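Local coordinates for HTH-type transcriptional regulator AscG (Escherichia coli, PDB 3BRQ), which represses transcription of the cryptic asc operon in Escherichia coli, acting as a sequence-specific DNA-binding regulator of the LacI family, at residues B[84-89]-B[146-151]; B[53-58]-B[71-76]; B[137-142]-B[200-205]; B[117-122]-B[279-284]; B[103-108]-B[264-269]. All coordinates share one frame; numbering follows the deposited sequence.

Interaction 1. Residues B[84-89]-B[146-151]; sequences YPRFLS and TGSMDS. With SO4 (sulfate ion), chain F.
Arg86 and Ser151 mark the closest approach of two irregular loops, their CA atoms 6.1 Å apart. No hydrogen bond joins the loops directly; residues 148-151 form a type I beta turn that offers Asp150 to the arginine. Arg86 NH1 makes a salt bridge to Asp150 OD1 (3.3 Å), the guanidinium and carboxylate planes standing 62° apart. Ser148 OG donates to Asp150 OD1 (2.7 Å), steadying that carboxylate. Phe87 lays its ring against Arg86 CG and reaches the other carboxylate oxygen with CZ, 3.7 Å from Asp150 OD2.

A sulfate ion, probably from the crystallisation liquor, completes the bridge. The bend of Arg86 at chi3 (-70°) swings NE round to donate almost straight to sulfate O2 (174°), while NH2 shares sulfate O3 with Ser151 OG. Serine suits this place: CB is small enough to lie over one guanidinium face, and Ser151 OG reaches sulfate O3 at 2.7 Å. Tyr84 OH holds O4. In LacI-family relatives the effector binds between the two subdomains, and this anion probably occupies the corresponding cleft.

One loop leads from strand 80-84 to helix 90-98, the other from strand 142-145 to helix 152-167.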
# COMPACT_ATOMS: atom_id res chain seq x y z
N TYR B 84 6.60 -5.72 -14.78
CA TYR B 84 7.36 -4.93 -13.81
C TYR B 84 8.28 -5.86 -12.95
O TYR B 84 7.86 -6.38 -11.94
CB TYR B 84 6.39 -4.06 -13.02
CG TYR B 84 6.96 -3.28 -11.85
CD1 TYR B 84 8.34 -3.10 -11.69
CD2 TYR B 84 6.09 -2.73 -10.89
CE1 TYR B 84 8.85 -2.42 -10.59
CE2 TYR B 84 6.58 -2.02 -9.82
CZ TYR B 84 7.97 -1.85 -9.70
OH TYR B 84 8.41 -1.15 -8.61
N PRO B 85 9.53 -6.10 -13.40
CA PRO B 85 10.36 -7.11 -12.78
C PRO B 85 11.37 -6.53 -11.77
O PRO B 85 11.98 -5.45 -12.01
CB PRO B 85 11.11 -7.68 -14.00
CG PRO B 85 11.31 -6.54 -14.86
CD PRO B 85 10.21 -5.54 -14.57
N ARG B 86 11.57 -7.25 -10.66
CA ARG B 86 12.66 -6.92 -9.77
C ARG B 86 13.88 -7.68 -10.27
O ARG B 86 14.96 -7.08 -10.38
CB ARG B 86 12.40 -7.32 -8.29
CG ARG B 86 13.64 -7.03 -7.41
CD ARG B 86 13.38 -6.95 -5.94
NE ARG B 86 12.61 -5.74 -5.55
CZ ARG B 86 12.24 -5.55 -4.30
NH1 ARG B 86 12.63 -6.47 -3.42
NH2 ARG B 86 11.53 -4.46 -3.92
N PHE B 87 13.72 -8.98 -10.58
CA PHE B 87 14.90 -9.87 -10.74
C PHE B 87 15.48 -10.05 -12.16
O PHE B 87 16.70 -10.23 -12.30
CB PHE B 87 14.65 -11.23 -10.06
CG PHE B 87 14.37 -11.12 -8.58
CD1 PHE B 87 15.44 -11.01 -7.66
CD2 PHE B 87 13.07 -11.03 -8.12
CE1 PHE B 87 15.20 -10.88 -6.30
CE2 PHE B 87 12.80 -10.88 -6.75
CZ PHE B 87 13.82 -10.80 -5.84
N LEU B 88 14.64 -10.07 -13.20
CA LEU B 88 15.15 -10.31 -14.55
C LEU B 88 16.19 -9.26 -14.93
O LEU B 88 15.99 -8.10 -14.64
CB LEU B 88 14.05 -10.33 -15.59
CG LEU B 88 13.13 -11.57 -15.62
CD1 LEU B 88 11.77 -11.22 -16.27
CD2 LEU B 88 13.79 -12.71 -16.39
N SER B 89 17.30 -9.68 -15.54
CA SER B 89 18.30 -8.72 -16.02
C SER B 89 17.73 -8.04 -17.25
O SER B 89 16.86 -8.58 -17.94
CB SER B 89 19.58 -9.43 -16.39
OG SER B 89 19.34 -10.20 -17.53
N THR B 146 19.59 2.77 2.87
CA THR B 146 19.25 2.00 1.67
C THR B 146 18.01 1.16 1.81
O THR B 146 17.52 0.90 2.92
CB THR B 146 20.45 1.07 1.20
OG1 THR B 146 20.42 -0.16 1.94
CG2 THR B 146 21.74 1.75 1.54
N GLY B 147 17.45 0.78 0.68
CA GLY B 147 16.42 -0.27 0.66
C GLY B 147 17.07 -1.62 0.53
O GLY B 147 18.33 -1.71 0.61
N SER B 148 16.27 -2.65 0.21
CA SER B 148 16.83 -3.99 0.08
C SER B 148 17.89 -4.10 -1.05
O SER B 148 17.83 -3.41 -2.07
CB SER B 148 15.74 -5.01 -0.16
OG SER B 148 15.03 -4.71 -1.34
N MSE B 149 18.88 -4.96 -0.90
CA MSE B 149 19.96 -4.85 -1.92
C MSE B 149 19.67 -5.61 -3.25
O MSE B 149 20.46 -5.55 -4.22
CB MSE B 149 21.33 -5.09 -1.32
CG MSE B 149 21.82 -3.86 -0.40
SE MSE B 149 21.40 -2.01 -1.07
CE MSE B 149 22.68 -2.06 -2.55
N ASP B 150 18.51 -6.28 -3.28
CA ASP B 150 18.04 -7.00 -4.46
C ASP B 150 17.18 -6.11 -5.36
O ASP B 150 16.70 -6.55 -6.41
CB ASP B 150 17.27 -8.31 -4.08
CG ASP B 150 16.01 -8.07 -3.21
OD1 ASP B 150 15.80 -6.94 -2.73
OD2 ASP B 150 15.24 -9.04 -2.95
N SER B 151 16.99 -4.84 -4.97
CA SER B 151 16.00 -3.98 -5.67
C SER B 151 16.75 -3.00 -6.56
O SER B 151 17.52 -2.24 -6.03
CB SER B 151 15.20 -3.17 -4.65
OG SER B 151 14.70 -1.95 -5.18
S SO4 F . 11.89 -2.46 -7.27
O1 SO4 F . 12.90 -1.70 -7.95
O2 SO4 F . 11.84 -3.82 -7.85
O3 SO4 F . 12.07 -2.38 -5.84
O4 SO4 F . 10.64 -1.73 -7.45

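Interaction 2. Residues B[53-58]-B[71-76]; sequences QLLLAD and QYLLDL
The Tyr72 ring has Ala57 at its edge, near the ring plane, with Ala57 CB 4.4 Å from Tyr72 CD2. Over one face of the same ring lies Leu76 CD1, 3.5 Å above the plane and displaced toward the rim, so the helix end covers a face while the strand meets the edge. Its polar tip looks elsewhere, to Thr21 of the second subunit.

Leu73 carries most of the remaining contact. With CG anti to the carbonyl carbon (chi1 -72°), its branch point faces the strand and straddles the methyl of Ala57; Leu73 CD2 lies 3.7 Å from Ala57 CB. Leu73 CD2 also touches Leu55 CB at 4.1 Å, so this one methyl bridges Leu55 and Ala57 on one side of the strand. Alanine suits the closer position because a single methyl lets the leucine branch close in on CB. Farther along, Leu55 CD1 meets Leu76 CD1 at 4.4 Å.

The helix and strand axes come within 9.4 Å at 146°, as expected for the helix of a beta-alpha-beta crossover, here running from strand 53-60 through helix 63-75 to strand 80-84. Leu56 faces helix 36-49 across the sheet, and strand 53-60 pairs antiparallel with a strand of the second subunit.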
# COMPACT_ATOMS: atom_id res chain seq x y z
N GLN B 53 -9.93 -6.32 -21.02
CA GLN B 53 -9.86 -7.06 -19.75
C GLN B 53 -8.43 -6.99 -19.24
O GLN B 53 -7.47 -7.00 -20.00
CB GLN B 53 -10.22 -8.52 -19.94
CG GLN B 53 -11.68 -8.77 -20.35
CD GLN B 53 -12.67 -8.16 -19.34
OE1 GLN B 53 -12.43 -8.19 -18.12
NE2 GLN B 53 -13.77 -7.58 -19.84
N LEU B 54 -8.33 -6.95 -17.93
CA LEU B 54 -7.05 -6.89 -17.27
C LEU B 54 -6.84 -8.21 -16.52
O LEU B 54 -7.77 -8.69 -15.84
CB LEU B 54 -7.09 -5.75 -16.26
CG LEU B 54 -5.78 -5.45 -15.53
CD1 LEU B 54 -4.95 -4.60 -16.44
CD2 LEU B 54 -6.10 -4.73 -14.26
N LEU B 55 -5.63 -8.77 -16.65
CA LEU B 55 -5.19 -9.94 -15.87
C LEU B 55 -3.87 -9.61 -15.17
O LEU B 55 -2.95 -9.15 -15.83
CB LEU B 55 -4.96 -11.16 -16.79
CG LEU B 55 -6.21 -11.99 -17.13
CD1 LEU B 55 -5.83 -13.23 -17.96
CD2 LEU B 55 -6.98 -12.38 -15.86
N LEU B 56 -3.76 -9.81 -13.87
CA LEU B 56 -2.44 -9.64 -13.21
C LEU B 56 -1.97 -11.00 -12.71
O LEU B 56 -2.67 -11.64 -11.96
CB LEU B 56 -2.56 -8.71 -12.01
CG LEU B 56 -1.45 -8.62 -10.98
CD1 LEU B 56 -0.26 -7.87 -11.55
CD2 LEU B 56 -1.98 -7.85 -9.76
N ALA B 57 -0.76 -11.41 -13.10
CA ALA B 57 -0.19 -12.64 -12.58
C ALA B 57 0.92 -12.32 -11.57
O ALA B 57 1.77 -11.44 -11.79
CB ALA B 57 0.35 -13.53 -13.77
N ASP B 58 0.90 -13.02 -10.44
CA ASP B 58 1.97 -12.96 -9.47
C ASP B 58 3.30 -13.35 -10.19
O ASP B 58 3.46 -14.45 -10.65
CB ASP B 58 1.68 -13.98 -8.38
CG ASP B 58 2.65 -13.93 -7.23
OD1 ASP B 58 3.49 -12.99 -7.21
OD2 ASP B 58 2.54 -14.86 -6.36
N GLN B 71 5.14 -16.09 -19.69
CA GLN B 71 4.64 -17.23 -20.49
C GLN B 71 3.27 -17.72 -20.10
O GLN B 71 2.48 -18.08 -20.97
CB GLN B 71 5.59 -18.41 -20.43
CG GLN B 71 5.29 -19.43 -21.51
CD GLN B 71 5.39 -18.84 -22.92
OE1 GLN B 71 6.43 -18.27 -23.28
NE2 GLN B 71 4.33 -18.98 -23.73
N TYR B 72 3.03 -17.83 -18.79
CA TYR B 72 1.72 -18.19 -18.30
C TYR B 72 0.68 -17.28 -18.91
O TYR B 72 -0.30 -17.76 -19.46
CB TYR B 72 1.68 -18.12 -16.77
CG TYR B 72 0.33 -18.46 -16.14
CD1 TYR B 72 -0.27 -19.72 -16.34
CD2 TYR B 72 -0.34 -17.53 -15.37
CE1 TYR B 72 -1.51 -20.03 -15.76
CE2 TYR B 72 -1.60 -17.85 -14.78
CZ TYR B 72 -2.17 -19.10 -14.99
OH TYR B 72 -3.42 -19.42 -14.43
N LEU B 73 0.86 -15.98 -18.81
CA LEU B 73 -0.15 -15.05 -19.33
C LEU B 73 -0.38 -15.13 -20.82
O LEU B 73 -1.52 -15.05 -21.27
CB LEU B 73 0.11 -13.59 -18.93
CG LEU B 73 -0.10 -13.17 -17.47
CD1 LEU B 73 0.26 -11.71 -17.33
CD2 LEU B 73 -1.56 -13.42 -16.97
N LEU B 74 0.68 -15.32 -21.57
CA LEU B 74 0.54 -15.57 -23.00
C LEU B 74 -0.27 -16.84 -23.34
O LEU B 74 -1.11 -16.83 -24.27
CB LEU B 74 1.93 -15.66 -23.61
CG LEU B 74 2.62 -14.32 -23.46
CD1 LEU B 74 3.99 -14.38 -24.15
CD2 LEU B 74 1.70 -13.18 -24.06
N ASP B 75 -0.07 -17.89 -22.53
CA ASP B 75 -0.74 -19.15 -22.73
C ASP B 75 -2.19 -18.99 -22.26
O ASP B 75 -3.03 -19.87 -22.49
CB ASP B 75 -0.08 -20.22 -21.89
CG ASP B 75 1.31 -20.59 -22.39
OD1 ASP B 75 1.66 -20.16 -23.48
OD2 ASP B 75 2.03 -21.32 -21.71
N LEU B 76 -2.49 -17.89 -21.58
CA LEU B 76 -3.91 -17.58 -21.32
C LEU B 76 -4.43 -16.68 -22.45
O LEU B 76 -5.58 -16.24 -22.41
CB LEU B 76 -4.08 -16.94 -19.95
CG LEU B 76 -3.61 -17.82 -18.79
CD1 LEU B 76 -3.76 -17.03 -17.49
CD2 LEU B 76 -4.38 -19.13 -18.76

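Interaction 3. Residues B[137-142]-B[200-205]; sequences AGHQEI and KFSALV
His139 and Ser202 meet side chain to side chain: ND1 and OG are 2.5 Å apart in a nearly straight hydrogen bond (175°), with the hydroxyl at the ring edge near its plane. The imidazole also uses a face, for Ala203 CB lies 3.8 Å from the ring centroid and only 15° off the normal, a CH-pi contact. Histidine suits this double role, having a nitrogen at its rim and a flat pi face for a methyl. Ser202 OG can reach it because chi1 (65°) sets the hydroxyl between the backbone N and the carbonyl carbon. Ser202 N donates to Glu141 O at 3.0 Å.

That backbone bond leads into the second, C-terminal sheet, where Ile142 and Ala203 form a parallel bridge and strands 142-145 and 203-206 run on as neighbours. Ile142 CA approaches Ala203 O at 3.4 Å, a CA-H...O contact, and beyond it the beta-branched Ile142 and Val205 touch through their CG2 methyls (4.0 Å), both also packing on Leu134 of helix 123-136.

Two waters link the segments further. One joins Ser202 OG to Glu141 N; the other donates to both Glu141 OE2 and Lys200 O, which are themselves two acceptors. Farther out, Gly138, at positive phi, is the C-prime residue of the Schellman motif that ends helix 123-136 and delivers His139 to the sheet, where NE2 bonds to Ile292 O.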
# COMPACT_ATOMS: atom_id res chain seq x y z
N ALA B 137 22.31 23.43 -0.16
CA ALA B 137 21.79 24.08 1.05
C ALA B 137 22.79 24.08 2.22
O ALA B 137 22.46 24.55 3.31
CB ALA B 137 20.44 23.50 1.48
N GLY B 138 24.03 23.61 1.99
CA GLY B 138 25.06 23.61 3.02
C GLY B 138 25.37 22.31 3.77
O GLY B 138 26.18 22.31 4.69
N HIS B 139 24.76 21.20 3.37
CA HIS B 139 24.97 19.93 4.08
C HIS B 139 26.14 19.18 3.51
O HIS B 139 26.06 18.74 2.38
CB HIS B 139 23.71 19.08 3.96
CG HIS B 139 22.55 19.59 4.75
ND1 HIS B 139 22.49 19.50 6.12
CD2 HIS B 139 21.39 20.17 4.36
CE1 HIS B 139 21.35 20.00 6.55
NE2 HIS B 139 20.65 20.38 5.50
N GLN B 140 27.22 19.04 4.27
CA GLN B 140 28.38 18.29 3.82
C GLN B 140 28.41 16.82 4.35
O GLN B 140 29.09 15.98 3.79
CB GLN B 140 29.70 18.99 4.22
CG GLN B 140 29.97 20.41 3.62
CD GLN B 140 30.23 20.38 2.13
OE1 GLN B 140 29.37 20.79 1.32
NE2 GLN B 140 31.42 19.87 1.73
N GLU B 141 27.69 16.55 5.44
CA GLU B 141 27.77 15.25 6.09
C GLU B 141 26.34 14.71 6.05
O GLU B 141 25.44 15.14 6.80
CB GLU B 141 28.30 15.40 7.52
CG GLU B 141 29.68 16.06 7.60
CD GLU B 141 30.05 16.40 9.04
OE1 GLU B 141 29.85 17.57 9.44
OE2 GLU B 141 30.52 15.50 9.78
N ILE B 142 26.13 13.79 5.10
CA ILE B 142 24.80 13.32 4.80
C ILE B 142 24.76 11.79 5.00
O ILE B 142 25.57 11.09 4.38
CB ILE B 142 24.40 13.67 3.30
CG1 ILE B 142 24.55 15.19 3.04
CG2 ILE B 142 23.02 13.14 3.00
CD1 ILE B 142 24.38 15.62 1.54
N LYS B 200 29.29 12.13 12.53
CA LYS B 200 28.31 13.22 12.58
C LYS B 200 27.56 13.36 11.24
O LYS B 200 28.15 13.18 10.15
CB LYS B 200 29.00 14.55 12.89
CG LYS B 200 29.11 14.88 14.36
CD LYS B 200 27.82 15.64 14.82
CE LYS B 200 27.76 15.95 16.33
NZ LYS B 200 29.02 16.66 16.80
N PHE B 201 26.28 13.69 11.31
CA PHE B 201 25.60 14.05 10.10
C PHE B 201 24.54 15.14 10.36
O PHE B 201 23.93 15.15 11.44
CB PHE B 201 25.02 12.77 9.43
CG PHE B 201 24.06 11.97 10.31
CD1 PHE B 201 22.71 12.21 10.23
CD2 PHE B 201 24.54 10.98 11.18
CE1 PHE B 201 21.83 11.52 11.01
CE2 PHE B 201 23.66 10.26 11.99
CZ PHE B 201 22.30 10.54 11.89
N SER B 202 24.32 16.03 9.38
CA SER B 202 23.28 17.09 9.46
C SER B 202 22.01 16.77 8.66
O SER B 202 20.97 17.41 8.84
CB SER B 202 23.84 18.50 9.08
OG SER B 202 24.24 18.58 7.71
N ALA B 203 22.08 15.75 7.81
CA ALA B 203 20.92 15.40 7.00
C ALA B 203 20.92 13.89 6.78
O ALA B 203 21.98 13.28 6.77
CB ALA B 203 20.95 16.18 5.64
N LEU B 204 19.72 13.32 6.64
CA LEU B 204 19.54 11.89 6.37
C LEU B 204 18.63 11.71 5.15
O LEU B 204 17.48 12.24 5.12
CB LEU B 204 18.90 11.17 7.59
CG LEU B 204 18.48 9.73 7.19
CD1 LEU B 204 19.41 8.73 7.74
CD2 LEU B 204 17.05 9.40 7.61
N VAL B 205 19.10 10.93 4.17
CA VAL B 205 18.26 10.58 2.99
C VAL B 205 17.85 9.13 3.18
O VAL B 205 18.73 8.26 3.25
CB VAL B 205 19.05 10.77 1.66
CG1 VAL B 205 18.21 10.34 0.46
CG2 VAL B 205 19.45 12.26 1.51
O HOH W 1 30.37 13.08 9.06
O HOH W 2 26.72 18.91 7.30

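Interaction 4. Residues B[117-122]-B[279-284]; sequences HSVWCD and KTFSGK
Trp120 lays the edge of its indole alongside Thr280, the two side chains pointing the same way: CG2 of Thr280 lies near the indole plane, 3.7 Å from Trp120 CD1. Threonine fits here by presenting a methyl to the edge of the ring. One indole face is covered toward its rim by Asp122 CA from the same segment.

Phe281 packs beside the backbone of 119-121. Trp120 O sits at the edge of its ring, while Val119 CG1 touches Phe281 CE2 at 3.7 Å. Cys121 and Phe281 share a single backbone bridge, CA to CA 4.3 Å. It is gripped by Asp122 N donating to Phe281 O (3.1 Å, 163°), with the donor well above the carbonyl plane, and by a weak bond from Phe281 N to Trp120 O. A water that accepts from Trp120 N and donates to Lys279 O extends the join.

Both segments run from the first parallel sheet's side of the molecule to the second, mixed sheet. They match the inter-subdomain crossovers of LacI-type regulators and periplasmic binding proteins, whose two lobes are linked by three such crossing segments.

With chi1 at 175°, Cys121 points SG over the next part of the partner, 3.7 Å from Ser282 CA. Asp122 OD1 turns away to cap Gln125 N at the start of helix 123-136, and Cys121 and Phe281 both pack on Met258 of helix 255-270.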
# COMPACT_ATOMS: atom_id res chain seq x y z
N HIS B 117 10.40 -0.20 -25.89
CA HIS B 117 9.52 -1.04 -25.06
C HIS B 117 9.66 -0.74 -23.56
O HIS B 117 9.03 -1.42 -22.77
CB HIS B 117 9.82 -2.54 -25.29
CG HIS B 117 9.56 -3.03 -26.69
ND1 HIS B 117 10.03 -2.39 -27.82
CD2 HIS B 117 8.88 -4.12 -27.13
CE1 HIS B 117 9.64 -3.05 -28.90
NE2 HIS B 117 8.96 -4.12 -28.51
N SER B 118 10.45 0.26 -23.16
CA SER B 118 10.47 0.63 -21.73
C SER B 118 9.89 1.96 -21.31
O SER B 118 9.93 2.96 -22.05
CB SER B 118 11.82 0.43 -21.05
OG SER B 118 12.87 0.83 -21.87
N VAL B 119 9.23 1.92 -20.15
CA VAL B 119 8.83 3.14 -19.50
C VAL B 119 9.60 3.18 -18.17
O VAL B 119 9.40 2.33 -17.28
CB VAL B 119 7.29 3.25 -19.34
CG1 VAL B 119 6.93 4.47 -18.55
CG2 VAL B 119 6.63 3.37 -20.72
N TRP B 120 10.46 4.18 -18.03
CA TRP B 120 11.34 4.20 -16.91
C TRP B 120 11.57 5.60 -16.32
O TRP B 120 11.39 6.62 -16.98
CB TRP B 120 12.63 3.49 -17.33
CG TRP B 120 13.78 4.35 -17.59
CD1 TRP B 120 13.92 5.28 -18.57
CD2 TRP B 120 15.00 4.35 -16.85
NE1 TRP B 120 15.15 5.88 -18.48
CE2 TRP B 120 15.84 5.33 -17.43
CE3 TRP B 120 15.46 3.60 -15.76
CZ2 TRP B 120 17.13 5.59 -16.95
CZ3 TRP B 120 16.74 3.85 -15.29
CH2 TRP B 120 17.56 4.84 -15.88
N CYS B 121 11.92 5.61 -15.04
CA CYS B 121 12.17 6.83 -14.29
C CYS B 121 13.61 6.73 -13.88
O CYS B 121 14.08 5.65 -13.49
CB CYS B 121 11.27 6.91 -13.06
SG CYS B 121 11.65 8.35 -12.03
N ASP B 122 14.35 7.80 -14.02
CA ASP B 122 15.78 7.76 -13.72
C ASP B 122 15.92 7.96 -12.21
O ASP B 122 16.13 9.05 -11.77
CB ASP B 122 16.54 8.85 -14.48
CG ASP B 122 18.04 8.65 -14.42
OD1 ASP B 122 18.54 8.01 -13.47
OD2 ASP B 122 18.72 9.14 -15.34
N LYS B 279 9.09 8.53 -23.81
CA LYS B 279 8.95 9.61 -22.82
C LYS B 279 9.57 9.07 -21.55
O LYS B 279 9.00 8.16 -20.95
CB LYS B 279 7.47 9.92 -22.53
CG LYS B 279 6.83 10.92 -23.47
CD LYS B 279 5.43 11.34 -23.00
CE LYS B 279 4.89 12.45 -23.90
NZ LYS B 279 3.40 12.57 -23.83
N THR B 280 10.75 9.56 -21.17
CA THR B 280 11.34 9.15 -19.89
C THR B 280 10.94 10.12 -18.76
O THR B 280 10.48 11.25 -19.00
CB THR B 280 12.89 9.03 -19.92
OG1 THR B 280 13.45 10.33 -20.16
CG2 THR B 280 13.37 8.03 -20.99
N PHE B 281 11.15 9.66 -17.53
CA PHE B 281 10.52 10.25 -16.36
C PHE B 281 11.56 10.54 -15.28
O PHE B 281 12.70 10.04 -15.34
CB PHE B 281 9.40 9.33 -15.86
CG PHE B 281 8.25 9.19 -16.83
CD1 PHE B 281 7.15 10.03 -16.75
CD2 PHE B 281 8.29 8.26 -17.86
CE1 PHE B 281 6.09 9.92 -17.67
CE2 PHE B 281 7.22 8.14 -18.79
CZ PHE B 281 6.12 8.98 -18.68
N SER B 282 11.17 11.40 -14.34
CA SER B 282 12.01 11.83 -13.22
C SER B 282 11.07 12.30 -12.13
O SER B 282 9.98 12.83 -12.40
CB SER B 282 12.93 13.00 -13.65
OG SER B 282 12.19 14.00 -14.35
N GLY B 283 11.47 12.11 -10.89
CA GLY B 283 10.71 12.60 -9.76
C GLY B 283 11.10 14.02 -9.42
O GLY B 283 12.09 14.57 -9.96
N LYS B 284 10.29 14.63 -8.55
CA LYS B 284 10.51 15.97 -8.03
C LYS B 284 10.53 15.86 -6.51
O LYS B 284 9.69 15.18 -5.95
CB LYS B 284 9.38 16.94 -8.44
CG LYS B 284 8.00 16.29 -8.48
CD LYS B 284 6.79 17.29 -8.58
CE LYS B 284 5.49 16.50 -8.90
NZ LYS B 284 4.20 16.95 -8.23
O HOH W 3 10.68 5.95 -20.32

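Interaction 5. Residues B[103-108]-B[264-269]; sequences PIMVLN and GRLIFM
Leu266 pushes its CD2 methyl into the hollow between Pro103 and Met105, two residues that face the helix from the same side of the strand. CD2 is 3.6 Å from Met105 CG, and it also rests 3.8 Å from Pro103 O, so both side chain and backbone shape the pocket. Leu266 and Met105 pass one another antiparallel, the branched tip of one against the stem of the other.

Met105, present as selenomethionine, is the answering bump. Its SE atom lies 3.8 Å from Arg265 CB, and a bend at chi3 (72°) turns CE to within 4.1 Å of Arg265 CD. A long, flexible side chain suits this groove because it can bend across the arginine's methylene stem, at about a right angle to it. The charged end of Arg265 is taken up by a salt bridge to Glu261 of the same helix.

At the other end of the contact the Pro103 ring meets the stem of Met269, also selenomethionine: Pro103 CG is 3.8 Å from Met269 CB. The rigid ring makes a compact ridge where the strand begins.

The axes of strand 104-107 and the 264-269 part of helix 255-270 run nearly antiparallel (174°), 9.3 Å apart. Ile262 of the helix extends the layer over Met105 and Leu107, Met82 of strand 80-84 touches Leu266, and across the sheet Ile104 packs on helix 90-98.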
# COMPACT_ATOMS: atom_id res chain seq x y z
N PRO B 103 2.90 -7.68 -28.17
CA PRO B 103 3.51 -6.49 -27.60
C PRO B 103 3.84 -6.72 -26.11
O PRO B 103 2.93 -7.00 -25.33
CB PRO B 103 2.39 -5.45 -27.72
CG PRO B 103 1.55 -5.97 -28.82
CD PRO B 103 1.51 -7.41 -28.56
N ILE B 104 5.12 -6.64 -25.76
CA ILE B 104 5.58 -6.77 -24.36
C ILE B 104 6.34 -5.51 -23.98
O ILE B 104 7.27 -5.10 -24.69
CB ILE B 104 6.48 -8.01 -24.09
CG1 ILE B 104 5.72 -9.28 -24.46
CG2 ILE B 104 6.94 -8.07 -22.58
CD1 ILE B 104 6.57 -10.52 -24.49
N MSE B 105 5.93 -4.87 -22.89
CA MSE B 105 6.66 -3.69 -22.45
C MSE B 105 7.10 -3.82 -21.00
O MSE B 105 6.42 -4.51 -20.22
CB MSE B 105 5.80 -2.44 -22.66
CG MSE B 105 5.80 -2.05 -24.18
SE MSE B 105 4.92 -0.39 -24.57
CE MSE B 105 6.15 0.90 -23.86
N VAL B 106 8.17 -3.12 -20.63
CA VAL B 106 8.78 -3.21 -19.29
C VAL B 106 8.65 -1.86 -18.59
O VAL B 106 8.85 -0.82 -19.20
CB VAL B 106 10.29 -3.70 -19.35
CG1 VAL B 106 11.13 -2.70 -20.08
CG2 VAL B 106 10.88 -3.91 -17.94
N LEU B 107 8.22 -1.90 -17.33
CA LEU B 107 8.15 -0.77 -16.42
C LEU B 107 9.33 -0.79 -15.43
O LEU B 107 9.61 -1.84 -14.80
CB LEU B 107 6.82 -0.87 -15.63
CG LEU B 107 6.49 0.29 -14.66
CD1 LEU B 107 6.15 1.58 -15.48
CD2 LEU B 107 5.29 -0.09 -13.78
N ASN B 108 9.97 0.37 -15.23
CA ASN B 108 10.96 0.56 -14.14
C ASN B 108 12.36 0.05 -14.49
O ASN B 108 13.23 -0.01 -13.61
CB ASN B 108 10.50 -0.03 -12.78
CG ASN B 108 11.21 0.63 -11.56
OD1 ASN B 108 11.63 -0.06 -10.61
ND2 ASN B 108 11.34 1.93 -11.58
N GLY B 264 -1.12 2.88 -22.10
CA GLY B 264 -1.63 3.55 -23.31
C GLY B 264 -0.89 3.07 -24.56
O GLY B 264 -1.53 2.75 -25.58
N ARG B 265 0.44 3.01 -24.47
CA ARG B 265 1.22 2.44 -25.56
C ARG B 265 0.91 0.99 -25.89
O ARG B 265 0.86 0.64 -27.07
CB ARG B 265 2.72 2.63 -25.31
CG ARG B 265 3.14 4.09 -25.41
CD ARG B 265 4.63 4.18 -25.69
NE ARG B 265 5.25 5.46 -25.30
CZ ARG B 265 6.57 5.65 -25.20
NH1 ARG B 265 7.42 4.64 -25.44
NH2 ARG B 265 7.06 6.84 -24.83
N LEU B 266 0.71 0.13 -24.88
CA LEU B 266 0.39 -1.28 -25.16
C LEU B 266 -0.92 -1.39 -25.91
O LEU B 266 -1.01 -2.14 -26.86
CB LEU B 266 0.36 -2.14 -23.88
CG LEU B 266 1.70 -2.50 -23.25
CD1 LEU B 266 1.52 -3.11 -21.80
CD2 LEU B 266 2.51 -3.44 -24.15
N ILE B 267 -1.93 -0.62 -25.48
CA ILE B 267 -3.21 -0.59 -26.17
C ILE B 267 -3.07 0.03 -27.57
O ILE B 267 -3.66 -0.46 -28.52
CB ILE B 267 -4.29 0.18 -25.36
CG1 ILE B 267 -4.62 -0.59 -24.07
CG2 ILE B 267 -5.56 0.43 -26.20
CD1 ILE B 267 -5.45 0.24 -23.05
N PHE B 268 -2.29 1.10 -27.69
CA PHE B 268 -1.91 1.62 -29.02
C PHE B 268 -1.43 0.48 -29.94
O PHE B 268 -1.93 0.34 -31.07
CB PHE B 268 -0.88 2.77 -28.91
CG PHE B 268 -0.61 3.48 -30.23
CD1 PHE B 268 -1.64 3.75 -31.13
CD2 PHE B 268 0.69 3.85 -30.59
CE1 PHE B 268 -1.40 4.40 -32.37
CE2 PHE B 268 0.96 4.50 -31.82
CZ PHE B 268 -0.10 4.78 -32.70
N MSE B 269 -0.49 -0.35 -29.47
CA MSE B 269 0.06 -1.47 -30.29
C MSE B 269 -1.04 -2.44 -30.77
O MSE B 269 -1.11 -2.82 -31.94
CB MSE B 269 1.10 -2.30 -29.50
CG MSE B 269 2.31 -1.57 -29.01
SE MSE B 269 3.04 -0.43 -30.36
CE MSE B 269 3.69 0.96 -29.12

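The five contacts trace the two-lobed fold. Interactions 2, 4 and 5 all reach the first parallel sheet, with centres 14 Å apart for 2 and 5 and for 4 and 5. Interaction 3 belongs to the second sheet, with its centre 46 Å from that of interaction 2 at the far end of the chain. Interaction 1 spans the cleft between the lobes, and its Tyr84 packs on Leu107 and Asn108 of interaction 5. Interactions 4 and 5 share neighbouring strands 104-107 and 118-119. Interaction 2 closes first along the chain; the segments of 1, 4 and 5 alternate because the chain passes between the lobes more than once, and interaction 3 lies within the spans of 4 and 5.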